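Local atomic coordinates of transcriptional activator TenA-1 (Sulfolobus solfataricus P2, PDB entry 2QZC), a protein that is a putative TenA-like thiaminase of the TENA/THI-4/PQQC family, probably acting on thiamin or its breakdown products. Residues A[152-155]-A[156-160]; A[66-69]-A[70-74]. One frame throughout, in Å; residues are numbered along the deposited sequence. Where two conformers were deposited one is given.

Interaction 1 (A[152-155]-A[156-160]); sequences PNEV and YKTWA
N153 caps the start of helix 154-164 by turning its side-chain carbonyl to the backbone of Y156. Y156 N donates to N153 OD1 over 3.1 Å, an almost straight bond whose donor lies tilted from the plane of the amide. With CG anti to the backbone N (chi1 -172°), the asparagine amide is brought in front of the first turn, where OD1 meets Y156 N and also lies over one face of the Y156 ring, toward its rim. N153 CG comes within 3.4 Å of Y156 CD2, and the amide plane is turned 22° from that of the ring. This is the tight part of the contact, and Y156 carries it inward: its ring is buried, V155 CG1 rests 4.0 Å from Y156 CD1, F41 meets it edge-to-face, and its hydroxyl is hydrogen-bonded to L36 O. Asparagine suits the N-cap because its short side chain carries an acceptor at a suitable reach for an N-H of the first turn, which lacks a carbonyl from a preceding turn; the next N-H, K157 N, is taken by N153 O at 2.9 Å. Farther round the helix, T158 OG1 stands anti to its carbonyl carbon (chi1 -61°), which turns it back to the preceding turn. It donates to E154 O at 2.7 Å while T158 N binds the same oxygen at 2.9 Å, the two donors arriving from opposite faces of the carbonyl plane; the threonine also touches T88 and L92 of helix 85-95. The loose side belongs to E154 and K157: the exposed carboxylate only brushes the threonine, E154 OE2 lying 3.7 Å from T158 OG1, and the lysine bends away to give its ammonium group to I149 O.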
loop_
_atom_site.group_PDB
_atom_site.type_symbol
_atom_site.label_atom_id
_atom_site.label_comp_id
_atom_site.label_asym_id
_atom_site.label_seq_id
_atom_site.Cartn_x
_atom_site.Cartn_y
_atom_site.Cartn_z
ATOM N N PRO A 152 -18.171 -5.720 -30.633
ATOM C CA PRO A 152 -18.181 -7.046 -31.228
ATOM C C PRO A 152 -16.795 -7.706 -31.269
ATOM O O PRO A 152 -16.684 -8.866 -31.626
ATOM C CB PRO A 152 -18.672 -6.740 -32.641
ATOM C CG PRO A 152 -18.135 -5.454 -32.954
ATOM C CD PRO A 152 -18.261 -4.678 -31.659
ATOM N N ASN A 153 -15.748 -6.965 -30.881
ATOM C CA ASN A 153 -14.364 -7.426 -30.936
ATOM C C ASN A 153 -14.000 -8.162 -29.656
ATOM O O ASN A 153 -14.144 -7.589 -28.556
ATOM C CB ASN A 153 -13.467 -6.205 -31.123
ATOM C CG ASN A 153 -12.052 -6.585 -31.382
ATOM O OD1 ASN A 153 -11.334 -6.971 -30.459
ATOM N ND2 ASN A 153 -11.631 -6.490 -32.623
ATOM N N GLU A 154 -13.482 -9.379 -29.784
ATOM C CA GLU A 154 -13.192 -10.186 -28.608
ATOM C C GLU A 154 -12.088 -9.586 -27.705
ATOM O O GLU A 154 -12.195 -9.655 -26.475
ATOM C CB GLU A 154 -12.847 -11.618 -29.018
ATOM C CG GLU A 154 -12.583 -12.599 -27.865
ATOM C CD GLU A 154 -13.727 -12.829 -26.868
ATOM O OE1 GLU A 154 -14.883 -12.356 -27.008
ATOM O OE2 GLU A 154 -13.453 -13.546 -25.876
ATOM N N VAL A 155 -11.041 -9.037 -28.310
ATOM C CA VAL A 155 -9.946 -8.397 -27.538
ATOM C C VAL A 155 -10.483 -7.202 -26.761
ATOM O O VAL A 155 -10.236 -7.088 -25.551
ATOM C CB VAL A 155 -8.776 -8.001 -28.449
ATOM C CG1 VAL A 155 -7.791 -7.081 -27.712
ATOM C CG2 VAL A 155 -8.067 -9.243 -28.931
ATOM N N TYR A 156 -11.247 -6.328 -27.421
ATOM C CA TYR A 156 -11.799 -5.140 -26.740
ATOM C C TYR A 156 -12.842 -5.438 -25.709
ATOM O O TYR A 156 -12.840 -4.848 -24.627
ATOM C CB TYR A 156 -12.204 -4.027 -27.745
ATOM C CG TYR A 156 -11.101 -3.744 -28.731
ATOM C CD1 TYR A 156 -9.757 -3.670 -28.320
ATOM C CD2 TYR A 156 -11.361 -3.559 -30.081
ATOM C CE1 TYR A 156 -8.747 -3.456 -29.201
ATOM C CE2 TYR A 156 -10.318 -3.345 -30.985
ATOM C CZ TYR A 156 -9.006 -3.300 -30.535
ATOM O OH TYR A 156 -7.945 -3.090 -31.360
ATOM N N LYS A 157 -13.691 -6.428 -25.964
ATOM C CA LYS A 157 -14.655 -6.881 -24.973
ATOM C C LYS A 157 -13.918 -7.453 -23.742
ATOM O O LYS A 157 -14.303 -7.209 -22.598
ATOM C CB LYS A 157 -15.598 -7.945 -25.606
ATOM C CG LYS A 157 -16.699 -8.422 -24.697
ATOM C CD LYS A 157 -17.594 -9.515 -25.345
ATOM C CE LYS A 157 -18.423 -9.012 -26.463
ATOM N NZ LYS A 157 -19.432 -7.970 -26.090
ATOM N N THR A 158 -12.867 -8.227 -23.988
ATOM C CA THR A 158 -12.063 -8.805 -22.888
ATOM C C THR A 158 -11.423 -7.709 -22.034
ATOM O O THR A 158 -11.501 -7.755 -20.800
ATOM C CB THR A 158 -10.969 -9.745 -23.413
ATOM O OG1 THR A 158 -11.575 -10.848 -24.119
ATOM C CG2 THR A 158 -10.113 -10.317 -22.263
ATOM N N TRP A 159 -10.810 -6.728 -22.698
ATOM C CA TRP A 159 -10.212 -5.594 -21.976
ATOM C C TRP A 159 -11.262 -4.891 -21.140
ATOM O O TRP A 159 -11.052 -4.637 -19.942
ATOM C CB TRP A 159 -9.604 -4.623 -22.992
ATOM C CG TRP A 159 -9.077 -3.330 -22.387
ATOM C CD1 TRP A 159 -7.827 -3.110 -21.866
ATOM C CD2 TRP A 159 -9.771 -2.098 -22.307
ATOM N NE1 TRP A 159 -7.734 -1.835 -21.414
ATOM C CE2 TRP A 159 -8.901 -1.177 -21.655
ATOM C CE3 TRP A 159 -11.059 -1.682 -22.643
ATOM C CZ2 TRP A 159 -9.277 0.141 -21.392
ATOM C CZ3 TRP A 159 -11.451 -0.403 -22.347
ATOM C CH2 TRP A 159 -10.546 0.519 -21.738
ATOM N N ALA A 160 -12.407 -4.579 -21.753
ATOM C CA ALA A 160 -13.484 -3.863 -21.079
ATOM C C ALA A 160 -14.098 -4.620 -19.919
ATOM O O ALA A 160 -14.524 -3.993 -18.934
ATOM C CB ALA A 160 -14.584 -3.428 -22.068
#

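Interaction 2 (A[66-69]-A[70-74]); sequences GPID and KVTKI
Two torsions pair D69 with K70: the carboxylate carbon D69 CG stands between its backbone N and carbonyl carbon (chi1 59°), and the lysine chain, bent at chi2 and chi4, curls round beside it. The two side chains lie alongside each other and point the same way, ending in a salt bridge of 2.8 Å between K70 NZ and D69 OD2. The ammonium approaches that oxygen on its syn side, 21° out of the carboxylate plane. A water closes the ring, donating to D69 OD1 at 2.7 Å and accepting from K70 NZ at 3.1 Å, so both carboxylate oxygens are linked to the lysine. K70 NZ also forms a salt bridge with E181, and the lysine makes a cation-pi contact with Y177; the two acids would probably stabilise its positive charge. With K70 cut back to an alanine here, D69 and E181 would probably be left without the cation they share, and Y177 without its cation-pi partner. On another side, T72 OG1 and T72 N reach I68 O from opposite faces of its plane; in the conformer given, the hydroxyl finds its hydrogen bond within the helix, 2.6 Å from T72 OG1 to I68 O. V71 CG1 packs 3.7 Å from G66 CA, on the side where a CB would point, and glycine fits so close an approach; G66 O meanwhile accepts from R57 of the second subunit. P67 is the N-cap, directly before the helix, where its missing N-H costs nothing because helix bonds begin with later N-H groups. P67 O takes V71 N at 3.0 Å in a nearly straight bond. That bond, the proline N-cap and an acid in the first turn, D69, probably favourable beside the helix dipole, mark the N-terminus of an alpha-helix, here helix 68-78 of the all-helical heme oxygenase-like fold.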
loop_
_atom_site.group_PDB
_atom_site.type_symbol
_atom_site.label_atom_id
_atom_site.label_comp_id
_atom_site.label_asym_id
_atom_site.label_seq_id
_atom_site.Cartn_x
_atom_site.Cartn_y
_atom_site.Cartn_z
ATOM N N GLY A 66 -3.057 9.544 4.048
ATOM C CA GLY A 66 -4.518 9.623 4.064
ATOM C C GLY A 66 -5.200 9.140 5.333
ATOM O O GLY A 66 -4.531 8.572 6.183
ATOM N N PRO A 67 -6.525 9.332 5.441
ATOM C CA PRO A 67 -7.268 8.829 6.622
ATOM C C PRO A 67 -7.178 7.313 6.654
ATOM O O PRO A 67 -7.407 6.655 5.635
ATOM C CB PRO A 67 -8.712 9.290 6.353
ATOM C CG PRO A 67 -8.569 10.435 5.414
ATOM C CD PRO A 67 -7.435 10.014 4.504
ATOM N N ILE A 68 -6.837 6.747 7.810
ATOM C CA ILE A 68 -6.523 5.326 7.873
ATOM C C ILE A 68 -7.634 4.406 7.382
ATOM O O ILE A 68 -7.353 3.434 6.687
ATOM C CB ILE A 68 -5.969 4.918 9.274
ATOM C CG1 ILE A 68 -5.267 3.546 9.206
ATOM C CG2 ILE A 68 -7.065 5.016 10.341
ATOM C CD1 ILE A 68 -3.998 3.529 8.410
ATOM N N ASP A 69 -8.882 4.720 7.733
ATOM C CA ASP A 69 -10.021 3.895 7.322
ATOM C C ASP A 69 -10.223 3.912 5.801
ATOM O O ASP A 69 -10.430 2.854 5.198
ATOM C CB ASP A 69 -11.336 4.325 8.023
ATOM C CG ASP A 69 -11.736 5.798 7.741
ATOM O OD1 ASP A 69 -10.882 6.713 7.938
ATOM O OD2 ASP A 69 -12.907 6.023 7.324
ATOM N N LYS A 70 -10.128 5.118 5.222
ATOM C CA LYS A 70 -10.353 5.303 3.777
ATOM C C LYS A 70 -9.253 4.633 2.976
ATOM O O LYS A 70 -9.538 3.920 1.989
ATOM C CB LYS A 70 -10.439 6.783 3.409
ATOM C CG LYS A 70 -11.562 7.584 4.082
ATOM C CD LYS A 70 -12.908 7.018 3.733
ATOM C CE LYS A 70 -14.041 7.902 4.205
ATOM N NZ LYS A 70 -14.050 8.022 5.682
ATOM N N VAL A 71 -8.008 4.842 3.382
ATOM C CA VAL A 71 -6.892 4.246 2.618
ATOM C C VAL A 71 -6.834 2.710 2.724
ATOM O O VAL A 71 -6.592 2.024 1.708
ATOM C CB VAL A 71 -5.506 4.902 2.881
ATOM C CG1 VAL A 71 -5.529 6.406 2.587
ATOM C CG2 VAL A 71 -4.978 4.613 4.252
ATOM N N THR A 72 -7.103 2.150 3.923
ATOM C CA THR A 72 -7.107 0.697 4.118
ATOM C C THR A 72 -8.166 0.006 3.242
ATOM O O THR A 72 -7.906 -1.038 2.648
ATOM C CB THR A 72 -7.319 0.343 5.600
ATOM O OG1 THR A 72 -6.330 1.024 6.367
ATOM C CG2 THR A 72 -7.190 -1.141 5.822
ATOM N N LYS A 73 -9.353 0.621 3.152
ATOM C CA LYS A 73 -10.450 0.095 2.309
ATOM C C LYS A 73 -9.999 0.011 0.838
ATOM O O LYS A 73 -10.221 -0.975 0.141
ATOM C CB LYS A 73 -11.691 0.991 2.415
ATOM C CG LYS A 73 -12.970 0.436 1.775
ATOM C CD LYS A 73 -14.068 1.496 1.767
ATOM C CE LYS A 73 -15.397 0.939 1.269
ATOM N NZ LYS A 73 -15.976 -0.070 2.220
ATOM N N ILE A 74 -9.359 1.077 0.367
ATOM C CA ILE A 74 -8.867 1.110 -1.020
ATOM C C ILE A 74 -7.744 0.091 -1.248
ATOM O O ILE A 74 -7.774 -0.641 -2.215
ATOM C CB ILE A 74 -8.368 2.561 -1.393
ATOM C CG1 ILE A 74 -9.531 3.564 -1.428
ATOM C CG2 ILE A 74 -7.594 2.564 -2.767
ATOM C CD1 ILE A 74 -9.105 5.036 -1.451
HETATM O O HOH W 1 -12.018 9.137 7.786
#

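In the fold
Both contacts lie at the beginnings of helices, 154-164 for interaction 1 and 68-78 for interaction 2, and each also has a threonine bonded back to the first turn, for T72 in the conformer given. They differ at the cap, a side-chain acceptor in one and a proline in the other. The centres of interaction 1 and interaction 2 are about 33 Å apart, and the nearest atoms of interaction 1 and interaction 2 are about 18 Å apart, so the two do not touch. Helix 127-148 is packed against by both, through V144 and V148 for interaction 1 and through W127 and W134 for interaction 2. Only interaction 2 meets the second subunit.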